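Possible thiamine biosynthesis enzyme (Candida albicans, PDB 2X7Q) is of unknown function but adopts the periplasmic binding protein fold and may bind a small, perhaps thiamine-related, molecule. Local coordinates at residues A[18-23]-A[49-54]; A[80-85]-A[290-295]; A[105-110]-A[161-166]; A[131-136]-A[196-201]. The protein carries 1 engineered substitution. All blocks are in the same frame, centred on the assembly; numbering follows the deposited sequence.

Interaction 1. Residues A[18-23]-A[49-54]; sequences KVAYIP and VKVPEG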
# COMPACT_ATOMS: atom_id res chain seq x y z
N LYS A 18 16.25 -1.09 9.69
CA LYS A 18 16.11 -1.18 8.24
C LYS A 18 14.64 -1.07 7.85
O LYS A 18 13.83 -1.96 8.14
CB LYS A 18 16.70 -2.49 7.73
CG LYS A 18 18.17 -2.68 8.05
CD LYS A 18 18.74 -3.93 7.38
CE LYS A 18 18.72 -3.81 5.87
NZ LYS A 18 19.26 -5.03 5.21
N VAL A 19 14.29 0.03 7.18
CA VAL A 19 12.90 0.29 6.82
C VAL A 19 12.66 0.14 5.32
O VAL A 19 13.25 0.86 4.51
CB VAL A 19 12.47 1.70 7.26
CG1 VAL A 19 11.03 1.97 6.86
CG2 VAL A 19 12.64 1.86 8.77
N ALA A 20 11.79 -0.80 4.95
CA ALA A 20 11.43 -1.02 3.56
C ALA A 20 10.24 -0.15 3.16
O ALA A 20 9.22 -0.15 3.85
CB ALA A 20 11.13 -2.48 3.31
N TYR A 21 10.38 0.58 2.06
CA TYR A 21 9.32 1.46 1.59
C TYR A 21 9.13 1.34 0.08
O TYR A 21 9.99 0.80 -0.63
CB TYR A 21 9.63 2.91 1.95
CG TYR A 21 10.70 3.53 1.07
CD1 TYR A 21 10.35 4.34 -0.01
CD2 TYR A 21 12.04 3.32 1.31
CE1 TYR A 21 11.32 4.91 -0.82
CE2 TYR A 21 13.02 3.88 0.52
CZ TYR A 21 12.65 4.68 -0.55
OH TYR A 21 13.63 5.24 -1.34
N ILE A 22 8.01 1.86 -0.42
CA ILE A 22 7.74 1.88 -1.85
C ILE A 22 7.88 3.29 -2.39
O ILE A 22 7.20 4.21 -1.93
CB ILE A 22 6.34 1.34 -2.16
CG1 ILE A 22 6.15 -0.05 -1.54
CG2 ILE A 22 6.11 1.30 -3.67
CD1 ILE A 22 4.76 -0.61 -1.70
N PRO A 23 8.78 3.48 -3.38
CA PRO A 23 9.07 4.80 -3.93
C PRO A 23 7.91 5.39 -4.72
O PRO A 23 7.91 5.35 -5.95
CB PRO A 23 10.26 4.53 -4.87
CG PRO A 23 10.11 3.10 -5.25
CD PRO A 23 9.55 2.41 -4.03
N VAL A 49 15.25 0.93 2.63
CA VAL A 49 15.36 -0.04 1.55
C VAL A 49 14.23 0.17 0.54
O VAL A 49 13.07 -0.11 0.83
CB VAL A 49 15.31 -1.49 2.07
CG1 VAL A 49 15.32 -2.48 0.92
CG2 VAL A 49 16.47 -1.75 3.02
N LYS A 50 14.59 0.66 -0.65
CA LYS A 50 13.60 0.92 -1.69
C LYS A 50 13.07 -0.38 -2.30
O LYS A 50 13.84 -1.24 -2.71
CB LYS A 50 14.21 1.80 -2.78
CG LYS A 50 13.23 2.23 -3.86
CD LYS A 50 13.95 2.83 -5.06
CE LYS A 50 14.83 4.00 -4.67
NZ LYS A 50 15.54 4.58 -5.85
N VAL A 51 11.74 -0.49 -2.36
CA VAL A 51 11.09 -1.65 -2.95
C VAL A 51 10.08 -1.21 -4.02
O VAL A 51 8.91 -1.02 -3.71
CB VAL A 51 10.38 -2.50 -1.88
CG1 VAL A 51 9.75 -3.74 -2.50
CG2 VAL A 51 11.36 -2.88 -0.77
N PRO A 52 10.55 -1.05 -5.27
CA PRO A 52 9.73 -0.59 -6.40
C PRO A 52 8.58 -1.51 -6.78
O PRO A 52 7.68 -1.05 -7.49
CB PRO A 52 10.73 -0.55 -7.56
CG PRO A 52 12.08 -0.49 -6.94
CD PRO A 52 11.95 -1.27 -5.66
N GLU A 53 8.59 -2.77 -6.34
CA GLU A 53 7.60 -3.74 -6.81
C GLU A 53 6.50 -4.08 -5.80
O GLU A 53 5.89 -5.14 -5.88
CB GLU A 53 8.27 -5.03 -7.29
CG GLU A 53 9.77 -4.93 -7.49
CD GLU A 53 10.53 -5.21 -6.22
OE1 GLU A 53 11.64 -4.66 -6.05
OE2 GLU A 53 10.02 -5.97 -5.38
N GLY A 54 6.26 -3.18 -4.85
CA GLY A 54 5.10 -3.29 -3.98
C GLY A 54 5.24 -4.07 -2.68
O GLY A 54 6.32 -4.52 -2.31
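Tyr21 lays its ring obliquely across Lys50 where two neighbouring parallel strands, 17-21 and 46-50, join as the first beta-alpha-beta unit of a periplasmic binding protein fold. Three backbone hydrogen bonds form the parallel ladder: Val49 N donates to Val19 O, Tyr21 N to Val49 O, and Val51 N to Tyr21 O, the last at 2.8 Å.

The two faces of the sheet differ in character. On one, Ala20 and Val49 lie beside each other and Ala20 CB also meets Val51 CG2; Leu58 of helix 55-63 touches Ala20 and Val51, and Leu61 touches Val51. On the other, Tyr21 CG lies between the backbone N and the carbonyl carbon (chi1 76°), and the ring leans over the neighbouring strand. Lys50 CA makes an off-centre CH-pi contact 4.2 Å from the ring centroid, while Tyr21 OH touches both CB and CE of the lysine. A chi1 of -175° sets Lys50 CG anti to the backbone N and against Pro23 CG, 3.5 Å away; the two side chains cross at about a right angle.

Beyond the strands the chain of 49-54 curls through a type I turn from Val51 to Gly54, leading into helix 55-63. Ile22 and Pro23 close over it: Pro23 CD and Ile22 CG2 both rest against the carbonyl oxygen of Val51, and Ile22 CD1 is 3.5 Å from Gly54 CA.

Interaction 2. Residues A[80-85]-A[290-295]; sequences DIAKGN and GVLAES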
# COMPACT_ATOMS: atom_id res chain seq x y z
N ASP A 80 -2.44 -11.37 4.59
CA ASP A 80 -1.32 -12.24 4.92
C ASP A 80 -1.46 -12.78 6.34
O ASP A 80 -1.19 -13.96 6.60
CB ASP A 80 0.00 -11.50 4.76
CG ASP A 80 1.19 -12.44 4.61
OD1 ASP A 80 1.17 -13.28 3.69
OD2 ASP A 80 2.14 -12.33 5.41
N ILE A 81 -1.89 -11.92 7.26
CA ILE A 81 -2.10 -12.32 8.65
C ILE A 81 -3.30 -13.25 8.77
O ILE A 81 -3.25 -14.26 9.47
CB ILE A 81 -2.32 -11.09 9.56
CG1 ILE A 81 -1.06 -10.21 9.58
CG2 ILE A 81 -2.68 -11.54 10.98
CD1 ILE A 81 -1.20 -8.97 10.44
N ALA A 82 -4.38 -12.90 8.08
CA ALA A 82 -5.60 -13.71 8.08
C ALA A 82 -5.36 -15.09 7.48
O ALA A 82 -6.12 -16.03 7.73
CB ALA A 82 -6.71 -12.98 7.33
N LYS A 83 -4.31 -15.20 6.67
CA LYS A 83 -3.98 -16.45 6.00
C LYS A 83 -3.05 -17.32 6.85
O LYS A 83 -2.73 -18.44 6.47
CB LYS A 83 -3.37 -16.19 4.62
CG LYS A 83 -4.38 -15.71 3.57
CD LYS A 83 -3.67 -15.25 2.30
CE LYS A 83 -4.66 -14.85 1.21
NZ LYS A 83 -5.49 -16.00 0.75
N GLY A 84 -2.63 -16.80 8.00
CA GLY A 84 -1.86 -17.58 8.95
C GLY A 84 -0.42 -17.15 9.17
O GLY A 84 0.40 -17.94 9.64
N ASN A 85 -0.10 -15.90 8.85
CA ASN A 85 1.23 -15.38 9.14
C ASN A 85 1.26 -14.67 10.48
O ASN A 85 1.06 -13.46 10.56
CB ASN A 85 1.72 -14.46 8.02
CG ASN A 85 3.20 -14.14 8.13
OD1 ASN A 85 3.80 -14.30 9.19
ND2 ASN A 85 3.79 -13.69 7.04
N GLY A 290 -14.54 -12.96 -1.81
CA GLY A 290 -14.03 -14.29 -2.12
C GLY A 290 -12.52 -14.42 -2.02
O GLY A 290 -11.97 -15.49 -2.23
N VAL A 291 -11.86 -13.32 -1.68
CA VAL A 291 -10.41 -13.32 -1.53
C VAL A 291 -9.98 -14.20 -0.36
O VAL A 291 -9.03 -14.97 -0.46
CB VAL A 291 -9.85 -11.90 -1.33
CG1 VAL A 291 -8.35 -11.94 -1.10
CG2 VAL A 291 -10.18 -11.03 -2.54
N LEU A 292 -10.69 -14.07 0.76
CA LEU A 292 -10.40 -14.87 1.95
C LEU A 292 -11.42 -15.99 2.13
O LEU A 292 -12.63 -15.76 2.09
CB LEU A 292 -10.36 -13.98 3.19
CG LEU A 292 -9.00 -13.41 3.60
CD1 LEU A 292 -8.24 -12.89 2.40
CD2 LEU A 292 -9.19 -12.30 4.63
N ALA A 293 -10.92 -17.21 2.32
CA ALA A 293 -11.78 -18.37 2.48
C ALA A 293 -11.90 -18.79 3.95
O ALA A 293 -12.83 -19.50 4.33
CB ALA A 293 -11.27 -19.53 1.64
N GLU A 294 -10.95 -18.34 4.77
CA GLU A 294 -10.96 -18.65 6.19
C GLU A 294 -12.23 -18.11 6.86
O GLU A 294 -12.74 -17.06 6.47
CB GLU A 294 -9.72 -18.08 6.88
CG GLU A 294 -8.42 -18.77 6.51
CD GLU A 294 -7.93 -18.42 5.12
OE1 GLU A 294 -8.43 -17.44 4.54
OE2 GLU A 294 -7.02 -19.12 4.61
N SER A 295 -12.73 -18.84 7.85
CA SER A 295 -13.94 -18.43 8.56
C SER A 295 -13.72 -17.11 9.29
O SER A 295 -12.58 -16.70 9.51
CB SER A 295 -14.39 -19.52 9.54
OG SER A 295 -13.49 -19.62 10.62
O HOH W 1 -5.64 -20.36 6.75
O HOH W 2 -6.71 -14.75 -2.03
O HOH W 3 -7.50 -17.60 1.79
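Ala82 presses its methyl group on Leu292, CB meeting CD2 at 3.7 Å, and this is the apolar heart of a small junction between the end of helix 74-82 and the loop 290-295. Glu294 flanks it: the bend in its chain at chi2 (74°) turns CD back over the helix end, and its CG lies 3.8 Å from Ala82 O. That carbonyl oxygen is hydrogen-bonded to Arg302.

The polar links across the contact run through water. Lys83 extends its chain along the outside, CE passing beside Leu292 CD1, and bends at its last torsion (chi4 -64°), which swings NZ toward the loop. There NZ gives hydrogen bonds to two waters. One, 2.8 Å from NZ, donates onward to Glu294 OE1. The other donates to Val291 O. The ammonium and the carboxylate are therefore linked through solvent, with Lys83 NZ and Glu294 OE1 5.0 Å apart, and their opposite charges probably still favour one another. A third water donates to Glu294 OE2 at 2.8 Å and weakly to Lys83 O.

Both segments change course nearby. Gly84 ends its helix in a Schellman motif, Gly290 does the same for helix 275-289, and Ser295 takes the N-cap position of the next helix. Loop 290-295 thus runs between helices 275-289 and 296-306; Ile299 of the latter touches Ala82, Leu292 and Glu294 alike, while Ile81 of helix 74-82 packs on Leu303 of helix 296-306 and on Ile88 and Val90 of strand 88-95.

Interaction 3. Residues A[105-110]-A[161-166]; sequences TGSNRD and SVNLKD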
# COMPACT_ATOMS: atom_id res chain seq x y z
N THR A 105 -7.09 -0.31 -19.92
CA THR A 105 -7.03 -1.25 -21.03
C THR A 105 -6.23 -0.63 -22.17
O THR A 105 -5.76 0.50 -22.06
CB THR A 105 -8.44 -1.63 -21.54
OG1 THR A 105 -8.34 -2.67 -22.51
CG2 THR A 105 -9.13 -0.42 -22.16
N GLY A 106 -6.06 -1.39 -23.25
CA GLY A 106 -5.31 -0.91 -24.40
C GLY A 106 -5.87 0.38 -24.98
O GLY A 106 -7.01 0.75 -24.70
N SER A 107 -5.06 1.06 -25.79
CA SER A 107 -5.47 2.31 -26.41
C SER A 107 -6.56 2.08 -27.45
O SER A 107 -7.50 2.87 -27.55
CB SER A 107 -4.27 3.01 -27.05
OG SER A 107 -3.69 2.20 -28.06
N ASN A 108 -6.44 1.00 -28.20
CA ASN A 108 -7.42 0.65 -29.23
C ASN A 108 -7.98 -0.75 -29.02
O ASN A 108 -7.53 -1.71 -29.65
CB ASN A 108 -6.80 0.77 -30.62
CG ASN A 108 -7.82 0.52 -31.72
OD1 ASN A 108 -8.78 1.28 -31.88
ND2 ASN A 108 -7.60 -0.53 -32.50
N ARG A 109 -8.97 -0.87 -28.14
CA ARG A 109 -9.58 -2.16 -27.85
C ARG A 109 -11.10 -2.10 -28.03
O ARG A 109 -11.82 -1.72 -27.10
CB ARG A 109 -9.24 -2.60 -26.43
CG ARG A 109 -7.76 -2.82 -26.17
CD ARG A 109 -7.23 -4.01 -26.94
NE ARG A 109 -7.95 -5.24 -26.60
CZ ARG A 109 -7.65 -6.02 -25.57
NH1 ARG A 109 -6.64 -5.70 -24.77
NH2 ARG A 109 -8.35 -7.11 -25.33
N ASP A 110 -11.58 -2.48 -29.21
CA ASP A 110 -13.01 -2.48 -29.48
C ASP A 110 -13.74 -3.51 -28.62
O ASP A 110 -14.94 -3.40 -28.40
CB ASP A 110 -13.27 -2.76 -30.96
CG ASP A 110 -12.91 -1.59 -31.85
OD1 ASP A 110 -12.46 -0.55 -31.33
OD2 ASP A 110 -13.08 -1.71 -33.09
N SER A 161 0.69 -5.46 -22.22
CA SER A 161 -0.23 -6.59 -22.27
C SER A 161 -1.61 -6.19 -22.76
O SER A 161 -2.15 -6.81 -23.68
CB SER A 161 -0.34 -7.24 -20.89
OG SER A 161 -1.27 -8.31 -20.91
N VAL A 162 -2.18 -5.16 -22.16
CA VAL A 162 -3.51 -4.69 -22.54
C VAL A 162 -3.50 -4.09 -23.94
O VAL A 162 -4.55 -3.93 -24.56
CB VAL A 162 -4.07 -3.66 -21.53
CG1 VAL A 162 -4.35 -4.33 -20.20
CG2 VAL A 162 -3.10 -2.50 -21.37
N ASN A 163 -2.31 -3.76 -24.43
CA ASN A 163 -2.16 -3.28 -25.80
C ASN A 163 -1.82 -4.42 -26.75
O ASN A 163 -1.56 -4.20 -27.93
CB ASN A 163 -1.08 -2.19 -25.87
CG ASN A 163 -1.60 -0.83 -25.42
OD1 ASN A 163 -2.63 -0.36 -25.90
ND2 ASN A 163 -0.88 -0.20 -24.50
N LEU A 164 -1.83 -5.64 -26.22
CA LEU A 164 -1.57 -6.83 -27.01
C LEU A 164 -0.25 -6.73 -27.77
O LEU A 164 -0.17 -7.07 -28.95
CB LEU A 164 -2.72 -7.08 -27.99
CG LEU A 164 -4.11 -7.19 -27.36
CD1 LEU A 164 -5.17 -7.46 -28.43
CD2 LEU A 164 -4.14 -8.28 -26.29
N LYS A 165 0.79 -6.26 -27.08
CA LYS A 165 2.11 -6.13 -27.67
C LYS A 165 2.81 -7.48 -27.71
O LYS A 165 2.47 -8.40 -26.95
CB LYS A 165 2.95 -5.13 -26.88
CG LYS A 165 2.28 -3.78 -26.69
CD LYS A 165 2.12 -3.04 -28.00
CE LYS A 165 3.47 -2.63 -28.57
NZ LYS A 165 4.22 -1.74 -27.64
N ASP A 166 3.79 -7.61 -28.60
CA ASP A 166 4.58 -8.83 -28.70
C ASP A 166 5.53 -8.96 -27.51
O ASP A 166 5.98 -7.96 -26.96
CB ASP A 166 5.38 -8.85 -30.01
CG ASP A 166 4.49 -8.93 -31.23
OD1 ASP A 166 3.49 -9.68 -31.20
OD2 ASP A 166 4.80 -8.25 -32.24
O HOH W 4 -1.05 2.40 -26.98
O HOH W 5 -4.45 -1.29 -27.95
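Val162, at the C-terminal end of helix 155-162, meets the segment leaving strand 100-106 with both its side chain and its carbonyl. Its CB and CG2 lie against the peptide that joins Thr105 to Gly106, with CG2 3.7 Å from Thr105 C.

Arg109 reaches back to the helix end through a chain folded at chi2 and chi3. Its NH1 donates to Val162 O at 2.7 Å; the oxygen lies close to the guanidinium plane, while the nitrogen is tilted 33° from the carbonyl plane. Leu164 covers one face of the same group, CD1 standing 4.0 Å above the plane over the centre of the guanidinium. Outside the two segments, NH1 also bonds to Ser171 O, and NH2 forms salt bridges with Asp111 and Asp172.

Asn163 turns its OD1 to the loop, accepting from Ser107 N at 2.8 Å and from a water that in turn accepts from Asn108 N, while ND2 bonds to Glu189 O.

Leu164, with positive phi, forms the Schellman motif ending helix 155-162, in the lobe built on the sheet of strand 100-106. A guanidinium bonded to the last helical residue's carbonyl would be favoured by the partial negative charge expected at a helix C-terminus, and the two aspartates would be expected to offset the arginine's positive charge.

Interaction 4. Residues A[131-136]-A[196-201]; sequences YVMSFV and IYTPWS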
# COMPACT_ATOMS: atom_id res chain seq x y z
N TYR A 131 -4.28 -7.65 -7.92
CA TYR A 131 -4.95 -8.94 -7.94
C TYR A 131 -6.15 -8.94 -7.00
O TYR A 131 -7.26 -9.29 -7.39
CB TYR A 131 -3.98 -10.06 -7.56
CG TYR A 131 -4.64 -11.40 -7.36
CD1 TYR A 131 -5.00 -11.84 -6.09
CD2 TYR A 131 -4.90 -12.24 -8.43
CE1 TYR A 131 -5.60 -13.06 -5.90
CE2 TYR A 131 -5.50 -13.47 -8.25
CZ TYR A 131 -5.85 -13.88 -6.98
OH TYR A 131 -6.45 -15.10 -6.80
N VAL A 132 -5.92 -8.55 -5.75
CA VAL A 132 -6.98 -8.53 -4.74
C VAL A 132 -8.14 -7.63 -5.14
O VAL A 132 -9.30 -8.01 -5.02
CB VAL A 132 -6.43 -8.08 -3.37
CG1 VAL A 132 -7.57 -7.70 -2.44
CG2 VAL A 132 -5.57 -9.17 -2.76
N MSE A 133 -7.81 -6.43 -5.61
CA MSE A 133 -8.83 -5.44 -5.97
C MSE A 133 -9.70 -5.88 -7.14
O MSE A 133 -10.80 -5.37 -7.32
CB MSE A 133 -8.18 -4.09 -6.27
CG MSE A 133 -7.63 -3.38 -5.05
SE MSE A 133 -8.99 -3.08 -3.69
CE MSE A 133 -10.25 -2.06 -4.74
N SER A 134 -9.20 -6.82 -7.94
CA SER A 134 -9.97 -7.32 -9.07
C SER A 134 -11.20 -8.07 -8.56
O SER A 134 -12.26 -8.04 -9.18
CB SER A 134 -9.12 -8.22 -9.97
OG SER A 134 -8.89 -9.48 -9.38
N PHE A 135 -11.04 -8.75 -7.43
CA PHE A 135 -12.14 -9.46 -6.80
C PHE A 135 -13.15 -8.47 -6.21
O PHE A 135 -14.36 -8.63 -6.39
CB PHE A 135 -11.62 -10.39 -5.69
CG PHE A 135 -10.89 -11.59 -6.21
CD1 PHE A 135 -9.57 -11.50 -6.62
CD2 PHE A 135 -11.52 -12.83 -6.27
CE1 PHE A 135 -8.89 -12.61 -7.09
CE2 PHE A 135 -10.85 -13.94 -6.74
CZ PHE A 135 -9.53 -13.83 -7.15
N VAL A 136 -12.65 -7.46 -5.51
CA VAL A 136 -13.50 -6.43 -4.93
C VAL A 136 -14.32 -5.73 -6.01
O VAL A 136 -15.52 -5.51 -5.85
CB VAL A 136 -12.67 -5.39 -4.15
CG1 VAL A 136 -13.55 -4.26 -3.65
CG2 VAL A 136 -11.94 -6.06 -2.99
N ILE A 196 -12.10 2.76 -8.70
CA ILE A 196 -12.64 2.16 -7.48
C ILE A 196 -11.78 2.45 -6.26
O ILE A 196 -10.58 2.18 -6.25
CB ILE A 196 -12.83 0.63 -7.63
CG1 ILE A 196 -13.36 0.03 -6.33
CG2 ILE A 196 -11.53 -0.03 -8.04
CD1 ILE A 196 -13.57 -1.47 -6.39
N TYR A 197 -12.40 3.00 -5.22
CA TYR A 197 -11.71 3.31 -3.98
C TYR A 197 -11.63 2.09 -3.08
O TYR A 197 -12.47 1.19 -3.17
CB TYR A 197 -12.42 4.44 -3.23
CG TYR A 197 -12.33 5.80 -3.90
CD1 TYR A 197 -11.23 6.63 -3.68
CD2 TYR A 197 -13.34 6.25 -4.72
CE1 TYR A 197 -11.15 7.87 -4.29
CE2 TYR A 197 -13.27 7.49 -5.33
CZ TYR A 197 -12.17 8.30 -5.11
OH TYR A 197 -12.09 9.53 -5.71
N THR A 198 -10.63 2.05 -2.21
CA THR A 198 -10.55 1.03 -1.19
C THR A 198 -11.45 1.43 -0.03
O THR A 198 -11.40 2.56 0.44
CB THR A 198 -9.11 0.85 -0.67
OG1 THR A 198 -8.66 2.07 -0.07
CG2 THR A 198 -8.17 0.47 -1.81
N PRO A 199 -12.31 0.50 0.43
CA PRO A 199 -13.21 0.79 1.54
C PRO A 199 -12.45 1.10 2.82
O PRO A 199 -13.03 1.61 3.78
CB PRO A 199 -13.99 -0.52 1.71
CG PRO A 199 -13.85 -1.23 0.40
CD PRO A 199 -12.51 -0.86 -0.12
N TRP A 200 -11.15 0.79 2.83
CA TRP A 200 -10.33 0.92 4.03
C TRP A 200 -9.21 1.94 3.85
O TRP A 200 -8.92 2.37 2.73
CB TRP A 200 -9.72 -0.43 4.39
CG TRP A 200 -9.04 -1.08 3.22
CD1 TRP A 200 -7.78 -0.82 2.76
CD2 TRP A 200 -9.58 -2.10 2.36
NE1 TRP A 200 -7.51 -1.62 1.67
CE2 TRP A 200 -8.59 -2.40 1.41
CE3 TRP A 200 -10.80 -2.77 2.31
CZ2 TRP A 200 -8.79 -3.36 0.41
CZ3 TRP A 200 -11.00 -3.72 1.32
CH2 TRP A 200 -10.00 -4.01 0.39
N SER A 201 -8.59 2.33 4.96
CA SER A 201 -7.39 3.16 4.91
C SER A 201 -6.32 2.41 4.12
O SER A 201 -6.18 1.20 4.27
CB SER A 201 -6.89 3.49 6.32
OG SER A 201 -7.84 4.27 7.02
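Met133, present as selenomethionine, brings its terminal methyl onto Ile196, with CE and CD1 3.8 Å apart. Val136, one turn further along the helix, touches the same CD1 with its CG1 at 3.9 Å. The tip of the isoleucine is thus shared by two helix residues, and its chi2 of -180° extends CD1 to both of them. Met133 bends instead at chi2 and chi3, the latter (-58°) directing CE to the isoleucine while SE remains beside Thr198 CG2.

The second kind of contact is Met-aromatic. Selenium lies 5.1 Å from the centroid of the six-membered ring of Trp200, approaching obliquely with CZ2 as a near neighbour, while Val136 CG2 comes to the ring edge at CH2.

Residues 196-201 leave strand 190-197 and head for strand 203-208 of the other sheet, forming one of the crossings between the two lobes of the periplasmic binding protein fold. Helix 129-141 packs on this passage from the side of the second lobe.

Polar bonds order the crossing itself. Thr198 OG1 donates to Trp200 O at 2.8 Å, lying in the carbonyl plane, and is also bonded to Leu99 N of the companion crossing. One face of the indole is covered by Thr198 CB and Pro199 CD, and its NE1 is hydrogen-bonded to Glu75.

Interaction 4 is the most buried of the four and its contact across the segments is apolar, whereas interactions 1, 2 and 3 are only partly buried and mix apolar packing with polar links. Interaction 1 is strand pairing within the first sheet and combines backbone bonds with side-chain packing on both faces. Interaction 3, at the far end of the second lobe, uses side chains to grip a helix end, and interaction 2 joins apolar packing to water-mediated polar links. Interactions 3 and 4 reach the same sheet through adjacent strands, 100-106 and 190-197, with centres about 23 Å apart. Interactions 2 and 4 touch directly, Val291 CG2 lying 3.5 Å from Phe135 CB, so loop 290-295 borders helix 129-141.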